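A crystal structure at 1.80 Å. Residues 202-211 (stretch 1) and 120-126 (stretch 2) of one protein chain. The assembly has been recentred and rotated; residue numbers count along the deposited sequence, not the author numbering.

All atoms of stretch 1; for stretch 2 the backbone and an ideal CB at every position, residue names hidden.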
# COMPACT_ATOMS: atom_id res chain seq x y z
N PRO F 202 -19.13 23.00 25.89
CA PRO F 202 -20.56 23.11 26.25
C PRO F 202 -21.41 23.53 25.06
O PRO F 202 -20.96 24.31 24.24
CB PRO F 202 -20.57 24.20 27.34
CG PRO F 202 -19.19 24.07 27.96
CD PRO F 202 -18.27 23.80 26.78
N ARG F 203 -22.65 23.02 24.99
CA ARG F 203 -23.52 23.29 23.87
C ARG F 203 -23.69 24.79 23.63
O ARG F 203 -23.60 25.28 22.52
CB ARG F 203 -24.90 22.63 24.09
CG ARG F 203 -26.01 23.02 23.13
CD ARG F 203 -25.71 22.59 21.71
NE ARG F 203 -26.75 23.04 20.74
CZ ARG F 203 -26.58 24.06 19.89
NH1 ARG F 203 -25.46 24.79 19.91
NH2 ARG F 203 -27.54 24.37 19.02
N ASP F 204 -23.88 25.53 24.71
CA ASP F 204 -24.13 26.95 24.53
C ASP F 204 -22.92 27.80 24.12
O ASP F 204 -23.09 28.98 23.84
CB ASP F 204 -24.85 27.53 25.75
CG ASP F 204 -23.99 27.64 26.97
OD1 ASP F 204 -22.76 27.43 26.95
OD2 ASP F 204 -24.60 27.99 28.02
N ARG F 205 -21.72 27.21 24.09
CA ARG F 205 -20.51 27.86 23.62
C ARG F 205 -19.97 27.30 22.32
O ARG F 205 -18.93 27.76 21.86
CB ARG F 205 -19.35 27.70 24.62
CG ARG F 205 -19.43 28.52 25.83
CD ARG F 205 -18.05 28.99 26.25
NE ARG F 205 -17.12 27.90 26.53
CZ ARG F 205 -17.01 27.28 27.70
NH1 ARG F 205 -17.83 27.54 28.71
NH2 ARG F 205 -16.09 26.35 27.87
N LEU F 206 -20.67 26.31 21.73
CA LEU F 206 -20.14 25.64 20.54
C LEU F 206 -19.79 26.63 19.40
O LEU F 206 -18.70 26.56 18.84
CB LEU F 206 -21.16 24.61 20.08
CG LEU F 206 -20.78 23.89 18.79
CD1 LEU F 206 -19.45 23.15 18.94
CD2 LEU F 206 -21.92 22.94 18.37
N ASP F 207 -20.72 27.52 19.05
CA ASP F 207 -20.48 28.48 17.99
C ASP F 207 -19.31 29.44 18.29
O ASP F 207 -18.45 29.67 17.43
CB ASP F 207 -21.74 29.28 17.65
CG ASP F 207 -22.71 28.49 16.79
OD1 ASP F 207 -22.27 27.62 16.00
OD2 ASP F 207 -23.94 28.81 16.89
N ALA F 208 -19.26 29.95 19.52
CA ALA F 208 -18.19 30.89 19.91
C ALA F 208 -16.85 30.22 19.90
O ALA F 208 -15.89 30.79 19.40
CB ALA F 208 -18.44 31.57 21.30
N GLU F 209 -16.75 29.02 20.48
CA GLU F 209 -15.47 28.29 20.49
C GLU F 209 -14.99 27.99 19.10
O GLU F 209 -13.80 28.10 18.82
CB GLU F 209 -15.57 26.96 21.23
CG GLU F 209 -15.93 27.06 22.70
CD GLU F 209 -14.76 26.85 23.64
OE1 GLU F 209 -13.63 26.58 23.18
OE2 GLU F 209 -14.98 26.97 24.86
N THR F 210 -15.91 27.56 18.21
CA THR F 210 -15.55 27.25 16.84
C THR F 210 -15.06 28.48 16.09
O THR F 210 -14.05 28.42 15.38
CB THR F 210 -16.75 26.59 16.10
OG1 THR F 210 -17.10 25.41 16.81
CG2 THR F 210 -16.39 26.19 14.68
N ARG F 211 -15.76 29.59 16.22
CA ARG F 211 -15.36 30.79 15.53
C ARG F 211 -14.01 31.31 16.07
O ARG F 211 -13.18 31.82 15.32
CB ARG F 211 -16.41 31.86 15.58
CG ARG F 211 -16.04 32.99 14.62
CD ARG F 211 -17.19 33.93 14.35
NE ARG F 211 -16.77 34.98 13.44
CZ ARG F 211 -16.86 34.93 12.12
NH1 ARG F 211 -17.36 33.87 11.51
NH2 ARG F 211 -16.48 35.99 11.41
N UNK F 120 -10.83 23.52 7.38
CA UNK F 120 -12.26 23.48 7.66
C UNK F 120 -12.53 22.88 9.02
O UNK F 120 -11.83 21.96 9.49
CB UNK F 120 -13.00 22.69 6.58
N UNK F 121 -13.57 23.38 9.65
CA UNK F 121 -13.93 22.97 10.98
C UNK F 121 -15.42 22.69 11.03
O UNK F 121 -16.22 23.55 10.62
CB UNK F 121 -13.53 24.03 12.01
N UNK F 122 -15.83 21.51 11.48
CA UNK F 122 -17.25 21.21 11.74
C UNK F 122 -17.58 21.45 13.21
O UNK F 122 -16.82 21.02 14.09
CB UNK F 122 -17.58 19.77 11.36
N UNK F 123 -18.72 22.09 13.46
CA UNK F 123 -19.31 22.29 14.79
C UNK F 123 -20.52 21.38 14.89
O UNK F 123 -21.52 21.58 14.17
CB UNK F 123 -19.70 23.75 15.03
N UNK F 124 -20.43 20.35 15.73
CA UNK F 124 -21.45 19.31 15.78
C UNK F 124 -22.19 19.32 17.11
O UNK F 124 -21.62 19.08 18.16
CB UNK F 124 -20.82 17.94 15.54
N UNK F 125 -23.50 19.57 17.04
CA UNK F 125 -24.38 19.50 18.21
C UNK F 125 -25.40 18.38 18.07
O UNK F 125 -25.76 17.99 16.95
CB UNK F 125 -25.10 20.83 18.42
N UNK F 126 -25.89 17.88 19.19
CA UNK F 126 -26.95 16.86 19.17
C UNK F 126 -26.67 15.66 18.27
O UNK F 126 -25.57 15.16 18.22
CB UNK F 126 -28.26 17.51 18.72

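Stretch 2 runs as a strand from 120 to 124 alongside the helix of stretch 1, whose axis passes 9.0 Å away at 168°, nearly antiparallel. Along the strand, the CA-to-CB bonds of 121 and 123 point toward stretch 1 and those of 122 and 124 point away.

Position 120 has nothing of stretch 1 within 5.5 Å of its ideal CB, so extended backbone angles are the sole guide and many residues would fit. It is Ser-120, whose OG is hydrogen-bonded elsewhere in the structure.

At position 121 the CA-to-CB bond points toward the helix, and the ideal CB lies 4.5 Å from Thr-210 CG2. A methyl group at that distance leaves room for a further carbon and offers no polar partner; valine, isoleucine or leucine would all be reasonable. The residue is Ile-121, with chi1 in m and chi2 in t. Its CG2 comes to 3.8 Å from Thr-210 CG2, an ordinary methyl-to-methyl contact.

Position 122 points away, so small, large, polar or apolar residues are equally compatible with stretch 1; Ala-122 is found.

Position 123 is closely approached by the helix. Its CB points toward it, and the ideal CB already sits 3.6 Å from Thr-210 OG1 and 3.9 Å from Leu-206 CG, one helical turn apart. With neighbours this close, a small side chain is the natural expectation: alanine, perhaps glycine or serine. The Thr-210 hydroxyl has its proton spent, OG1 donating to Leu-206 O at 2.8 Å, but could still accept from a small donor such as serine. Ala-123 leaves that option unused, its CB making apolar contact at 4.0 Å with Leu-206 CG.

Position 124 again points away, and its extended angles would accommodate a beta-branched residue among others. It is Val-124, chi1 in t; the contact with stretch 1 comes from its backbone, Val-124 C lying 3.8 Å from Leu-206 CD2.

Position 125 turns its CB toward stretch 1, where the ideal CB lies 3.6 Å from Arg-203 NE and 3.8 Å from Leu-206 CD2. The surroundings are mixed, a guanidinium and a leucine methyl, so a side chain with an aliphatic base would suit, whether its end is apolar, polar or acidic. The residue is Gln-125. Its CB lies over one face of the Arg-203 guanidinium and also packs against Leu-206. The amide makes no hydrogen bond to stretch 1; its NE2 is bonded elsewhere in the structure.

Position 126 has phi 51° and psi -141°, and the positive phi favours glycine. Gly-126 is present.

Stretch 2 (120-126) SIAAVQG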
# COMPACT_ATOMS: atom_id res chain seq x y z
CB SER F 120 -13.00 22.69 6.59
OG SER F 120 -12.49 21.34 6.51
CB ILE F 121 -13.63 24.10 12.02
CG1 ILE F 121 -12.18 24.59 11.92
CG2 ILE F 121 -13.97 23.61 13.42
CD1 ILE F 121 -11.85 25.88 12.71
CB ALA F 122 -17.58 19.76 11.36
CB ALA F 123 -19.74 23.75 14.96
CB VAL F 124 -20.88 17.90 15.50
CG1 VAL F 124 -21.99 16.84 15.57
CG2 VAL F 124 -20.16 17.88 14.16
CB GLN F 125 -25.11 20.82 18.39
CG GLN F 125 -26.41 21.00 17.59
CD GLN F 125 -26.19 21.47 16.17
OE1 GLN F 125 -25.14 21.21 15.54
NE2 GLN F 125 -27.21 22.13 15.64
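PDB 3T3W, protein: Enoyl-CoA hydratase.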